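Local atomic coordinates of succinyl-CoA ligase (ADP-forming) subunit alpha (Methanosaeta concilii, PDB entry 6HXI), a protein that belongs to the CoA-ligase family, carries a citrate synthase-like C-terminal region and binds coenzyme A. Residues T154-L166 with L182-I196. Residues are numbered along the deposited sequence; the frame is centred on the assembly and turned at random.
Sequences TAGTIENIIASKL and LNEAFNIISRNSDGI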
loop_
_atom_site.group_PDB
_atom_site.type_symbol
_atom_site.label_atom_id
_atom_site.label_comp_id
_atom_site.label_asym_id
_atom_site.label_seq_id
_atom_site.Cartn_x
_atom_site.Cartn_y
_atom_site.Cartn_z
ATOM N N THR B 154 -18.684 34.797 29.557
ATOM C CA THR B 154 -18.892 35.781 30.634
ATOM C C THR B 154 -17.887 35.615 31.762
ATOM O O THR B 154 -17.761 34.521 32.322
ATOM C CB THR B 154 -20.310 35.748 31.142
ATOM O OG1 THR B 154 -21.180 35.920 30.034
ATOM C CG2 THR B 154 -20.581 36.816 32.194
ATOM N N ALA B 155 -17.177 36.721 32.078
ATOM C CA ALA B 155 -16.180 36.886 33.148
ATOM C C ALA B 155 -14.792 36.300 32.840
ATOM O O ALA B 155 -13.973 36.163 33.739
ATOM C CB ALA B 155 -16.702 36.376 34.483
ATOM N N GLY B 156 -14.529 36.029 31.567
ATOM C CA GLY B 156 -13.219 35.664 31.045
ATOM C C GLY B 156 -12.471 34.488 31.612
ATOM O O GLY B 156 -12.982 33.366 31.627
ATOM N N THR B 157 -11.211 34.713 31.976
ATOM C CA THR B 157 -10.308 33.652 32.451
ATOM C C THR B 157 -10.636 33.157 33.843
ATOM O O THR B 157 -11.218 33.901 34.635
ATOM C CB THR B 157 -8.835 34.104 32.348
ATOM O OG1 THR B 157 -8.579 35.155 33.285
ATOM C CG2 THR B 157 -8.461 34.572 30.935
ATOM N N ILE B 158 -10.186 31.926 34.177
ATOM C CA ILE B 158 -10.378 31.356 35.521
ATOM C C ILE B 158 -9.623 32.191 36.565
ATOM O O ILE B 158 -10.103 32.332 37.700
ATOM C CB ILE B 158 -10.067 29.827 35.541
ATOM C CG1 ILE B 158 -11.280 29.026 35.034
ATOM C CG2 ILE B 158 -9.655 29.304 36.909
ATOM C CD1 ILE B 158 -12.559 29.044 35.890
ATOM N N GLU B 159 -8.492 32.805 36.164
ATOM C CA GLU B 159 -7.713 33.706 37.033
ATOM C C GLU B 159 -8.576 34.909 37.432
ATOM O O GLU B 159 -8.656 35.256 38.608
ATOM C CB GLU B 159 -6.411 34.158 36.333
ATOM C CG GLU B 159 -5.274 33.154 36.499
ATOM C CD GLU B 159 -4.180 33.139 35.444
ATOM O OE1 GLU B 159 -3.056 32.695 35.774
ATOM O OE2 GLU B 159 -4.448 33.532 34.285
ATOM N N ASN B 160 -9.265 35.502 36.450
ATOM C CA ASN B 160 -10.190 36.611 36.663
ATOM C C ASN B 160 -11.374 36.173 37.529
ATOM O O ASN B 160 -11.756 36.922 38.425
ATOM C CB ASN B 160 -10.659 37.202 35.329
ATOM C CG ASN B 160 -11.588 38.369 35.498
ATOM O OD1 ASN B 160 -11.227 39.444 35.989
ATOM N ND2 ASN B 160 -12.834 38.146 35.186
ATOM N N ILE B 161 -11.924 34.955 37.307
ATOM C CA ILE B 161 -13.027 34.422 38.127
ATOM C C ILE B 161 -12.602 34.324 39.588
ATOM O O ILE B 161 -13.352 34.755 40.473
ATOM C CB ILE B 161 -13.597 33.094 37.550
ATOM C CG1 ILE B 161 -14.565 33.391 36.417
ATOM C CG2 ILE B 161 -14.259 32.188 38.618
ATOM C CD1 ILE B 161 -14.257 32.614 35.286
ATOM N N ILE B 162 -11.371 33.814 39.828
ATOM C CA ILE B 162 -10.782 33.679 41.164
ATOM C C ILE B 162 -10.522 35.057 41.778
ATOM O O ILE B 162 -10.986 35.320 42.895
ATOM C CB ILE B 162 -9.529 32.759 41.145
ATOM C CG1 ILE B 162 -9.934 31.297 40.845
ATOM C CG2 ILE B 162 -8.775 32.856 42.460
ATOM C CD1 ILE B 162 -8.821 30.404 40.267
ATOM N N ALA B 163 -9.832 35.952 41.036
ATOM C CA ALA B 163 -9.505 37.319 41.507
ATOM C C ALA B 163 -10.740 38.149 41.855
ATOM O O ALA B 163 -10.679 38.989 42.752
ATOM C CB ALA B 163 -8.667 38.053 40.466
ATOM N N SER B 164 -11.852 37.929 41.137
ATOM C CA SER B 164 -13.105 38.641 41.393
ATOM C C SER B 164 -14.050 37.860 42.321
ATOM O O SER B 164 -15.176 38.304 42.551
ATOM C CB SER B 164 -13.781 39.035 40.085
ATOM O OG SER B 164 -13.093 40.132 39.506
ATOM N N LYS B 165 -13.577 36.711 42.874
ATOM C CA LYS B 165 -14.326 35.860 43.806
ATOM C C LYS B 165 -15.739 35.492 43.289
ATOM O O LYS B 165 -16.723 35.520 44.033
ATOM C CB LYS B 165 -14.372 36.490 45.224
ATOM C CG LYS B 165 -13.011 36.709 45.885
ATOM C CD LYS B 165 -13.145 37.191 47.339
ATOM C CE LYS B 165 -13.208 38.697 47.457
ATOM N NZ LYS B 165 -13.460 39.142 48.858
ATOM N N LEU B 166 -15.818 35.146 42.013
ATOM C CA LEU B 166 -17.053 34.789 41.324
ATOM C C LEU B 166 -17.485 33.328 41.494
ATOM O O LEU B 166 -18.555 32.961 41.023
ATOM C CB LEU B 166 -16.957 35.169 39.828
ATOM C CG LEU B 166 -16.843 36.688 39.541
ATOM C CD1 LEU B 166 -16.439 36.939 38.115
ATOM C CD2 LEU B 166 -18.149 37.438 39.897
ATOM N N LEU B 182 -19.369 44.746 32.068
ATOM C CA LEU B 182 -19.959 43.775 33.007
ATOM C C LEU B 182 -18.796 43.082 33.751
ATOM O O LEU B 182 -18.879 42.871 34.957
ATOM C CB LEU B 182 -20.844 42.743 32.252
ATOM C CG LEU B 182 -21.387 41.524 33.019
ATOM C CD1 LEU B 182 -22.607 41.883 33.822
ATOM C CD2 LEU B 182 -21.758 40.414 32.060
ATOM N N ASN B 183 -17.699 42.816 33.042
ATOM C CA ASN B 183 -16.535 42.168 33.638
ATOM C C ASN B 183 -15.754 43.111 34.525
ATOM O O ASN B 183 -15.300 42.705 35.592
ATOM C CB ASN B 183 -15.654 41.488 32.595
ATOM C CG ASN B 183 -14.740 40.443 33.174
ATOM O OD1 ASN B 183 -14.963 39.931 34.277
ATOM N ND2 ASN B 183 -13.694 40.090 32.436
ATOM N N GLU B 184 -15.619 44.375 34.109
ATOM C CA GLU B 184 -14.987 45.414 34.922
ATOM C C GLU B 184 -15.850 45.635 36.183
ATOM O O GLU B 184 -15.301 45.735 37.282
ATOM C CB GLU B 184 -14.817 46.725 34.127
ATOM C CG GLU B 184 -13.837 47.707 34.757
ATOM C CD GLU B 184 -12.396 47.230 34.829
ATOM O OE1 GLU B 184 -11.761 47.413 35.892
ATOM O OE2 GLU B 184 -11.913 46.634 33.840
ATOM N N ALA B 185 -17.190 45.654 36.025
ATOM C CA ALA B 185 -18.132 45.825 37.148
ATOM C C ALA B 185 -18.013 44.685 38.156
ATOM O O ALA B 185 -18.044 44.949 39.338
ATOM C CB ALA B 185 -19.560 45.931 36.643
ATOM N N PHE B 186 -17.833 43.437 37.694
ATOM C CA PHE B 186 -17.625 42.280 38.577
ATOM C C PHE B 186 -16.407 42.513 39.497
ATOM O O PHE B 186 -16.493 42.275 40.711
ATOM C CB PHE B 186 -17.480 40.979 37.757
ATOM C CG PHE B 186 -18.769 40.443 37.160
ATOM C CD1 PHE B 186 -20.013 40.914 37.594
ATOM C CD2 PHE B 186 -18.744 39.468 36.176
ATOM C CE1 PHE B 186 -21.202 40.431 37.032
ATOM C CE2 PHE B 186 -19.937 38.978 35.625
ATOM C CZ PHE B 186 -21.154 39.448 36.077
ATOM N N ASN B 187 -15.317 43.069 38.921
ATOM C CA ASN B 187 -14.093 43.429 39.634
ATOM C C ASN B 187 -14.352 44.572 40.623
ATOM O O ASN B 187 -13.936 44.470 41.780
ATOM C CB ASN B 187 -12.981 43.793 38.652
ATOM C CG ASN B 187 -11.718 44.326 39.289
ATOM O OD1 ASN B 187 -11.416 45.518 39.202
ATOM N ND2 ASN B 187 -10.950 43.455 39.930
ATOM N N ILE B 188 -15.020 45.659 40.167
ATOM C CA ILE B 188 -15.352 46.831 40.978
ATOM C C ILE B 188 -16.137 46.385 42.221
ATOM O O ILE B 188 -15.696 46.637 43.343
ATOM C CB ILE B 188 -16.145 47.897 40.138
ATOM C CG1 ILE B 188 -15.328 48.486 38.934
ATOM C CG2 ILE B 188 -16.720 49.016 41.016
ATOM C CD1 ILE B 188 -14.154 49.400 39.233
ATOM N N ILE B 189 -17.272 45.686 42.007
ATOM C CA ILE B 189 -18.224 45.201 43.024
ATOM C C ILE B 189 -17.575 44.232 44.049
ATOM O O ILE B 189 -17.826 44.381 45.250
ATOM C CB ILE B 189 -19.490 44.618 42.324
ATOM C CG1 ILE B 189 -20.325 45.768 41.701
ATOM C CG2 ILE B 189 -20.336 43.759 43.264
ATOM C CD1 ILE B 189 -21.169 45.404 40.499
ATOM N N SER B 190 -16.743 43.280 43.595
ATOM C CA SER B 190 -16.056 42.336 44.486
ATOM C C SER B 190 -15.106 43.051 45.462
ATOM O O SER B 190 -14.864 42.552 46.571
ATOM C CB SER B 190 -15.265 41.312 43.684
ATOM O OG SER B 190 -14.121 41.900 43.092
ATOM N N ARG B 191 -14.559 44.197 45.037
ATOM C CA ARG B 191 -13.623 44.994 45.836
ATOM C C ARG B 191 -14.334 45.952 46.806
ATOM O O ARG B 191 -13.716 46.442 47.752
ATOM C CB ARG B 191 -12.693 45.798 44.911
ATOM C CG ARG B 191 -11.637 44.982 44.195
ATOM C CD ARG B 191 -10.756 45.897 43.387
ATOM N NE ARG B 191 -9.660 45.169 42.754
ATOM C CZ ARG B 191 -8.680 45.737 42.056
ATOM N NH1 ARG B 191 -7.725 44.991 41.514
ATOM N NH2 ARG B 191 -8.647 47.057 41.896
ATOM N N ASN B 192 -15.614 46.238 46.558
ATOM C CA ASN B 192 -16.375 47.205 47.335
ATOM C C ASN B 192 -17.636 46.638 48.021
ATOM O O ASN B 192 -18.418 47.398 48.592
ATOM C CB ASN B 192 -16.715 48.401 46.433
ATOM C CG ASN B 192 -15.505 49.242 46.058
ATOM O OD1 ASN B 192 -15.007 50.054 46.845
ATOM N ND2 ASN B 192 -15.025 49.092 44.838
ATOM N N SER B 193 -17.809 45.313 48.007
ATOM C CA SER B 193 -18.929 44.613 48.652
ATOM C C SER B 193 -18.584 43.130 48.811
ATOM O O SER B 193 -17.412 42.763 48.655
ATOM C CB SER B 193 -20.214 44.780 47.837
ATOM O OG SER B 193 -20.174 44.062 46.620
ATOM N N ASP B 194 -19.600 42.269 49.077
ATOM C CA ASP B 194 -19.384 40.818 49.133
ATOM C C ASP B 194 -19.468 40.198 47.728
ATOM O O ASP B 194 -19.455 38.980 47.576
ATOM C CB ASP B 194 -20.293 40.106 50.147
ATOM C CG ASP B 194 -21.791 40.334 50.034
ATOM O OD1 ASP B 194 -22.223 41.035 49.084
ATOM O OD2 ASP B 194 -22.535 39.827 50.909
ATOM N N GLY B 195 -19.542 41.062 46.718
ATOM C CA GLY B 195 -19.585 40.667 45.321
ATOM C C GLY B 195 -20.977 40.451 44.774
ATOM O O GLY B 195 -21.969 40.567 45.500
ATOM N N ILE B 196 -21.050 40.142 43.487
ATOM C CA ILE B 196 -22.325 39.871 42.836
ATOM C C ILE B 196 -22.913 38.521 43.248
ATOM O O ILE B 196 -22.195 37.557 43.502
ATOM C CB ILE B 196 -22.301 40.001 41.271
ATOM C CG1 ILE B 196 -21.366 38.982 40.603
ATOM C CG2 ILE B 196 -21.989 41.415 40.806
ATOM C CD1 ILE B 196 -22.023 38.004 39.681
HETATM O O HOH W 1 -13.463 41.033 36.778
HETATM O O HOH W 2 -11.748 41.023 44.222
#
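Asn160 and Asn183 both hold CG anti to the backbone N (chi1 -179° and -160°), which sends their amides at each other from opposite directions with the two planes nearly perpendicular. Asn160 ND2 donates to Asn183 OD1 at 2.9 Å, lying in the carbonyl plane on a lone pair, though the bond is bent, with 139° at the hydrogen. The same nitrogen gives a straighter bond to Ala155 O, 2.7 Å from Asn160 ND2, so two acceptors fix the rotation of this buried amide and tie the loop 154-157 to its own helix. Asn183 ND2 hydrogen-bonds Ile342 O of a neighbouring chain, that of Citrate lyase, extending the network across the subunit interface. One water lies within hydrogen-bonding distance of Asn160 OD1, Asn183 O and Ser164 OG. Helix 158-163, N-capped by Thr157 and closed by a Schellman motif with Lys165 at C-prime, rests against helix 179-192, which follows strand 172-176 and leads into its parallel neighbour 196-201 as a right-handed beta-alpha-beta crossover. At the Schellman end, Ser164 OG sits 3.4 Å from Asn187 CA, and a second water links Ala163 O to Ser190 OG. Beside these polar contacts the Phe186 ring takes Ala155 CB and Thr154 CG2 at its edge, while Leu166 CD1 approaches CD2 of Phe186 obliquely at 3.9 Å. The other Leu166 methyl, CD2, packs on Ile196 CG1 at 3.6 Å, and Thr154 CG2 meets Leu182 CD2 at 3.8 Å. Met144 of strand 143-145 also touches Phe186, Ala155 and Thr154.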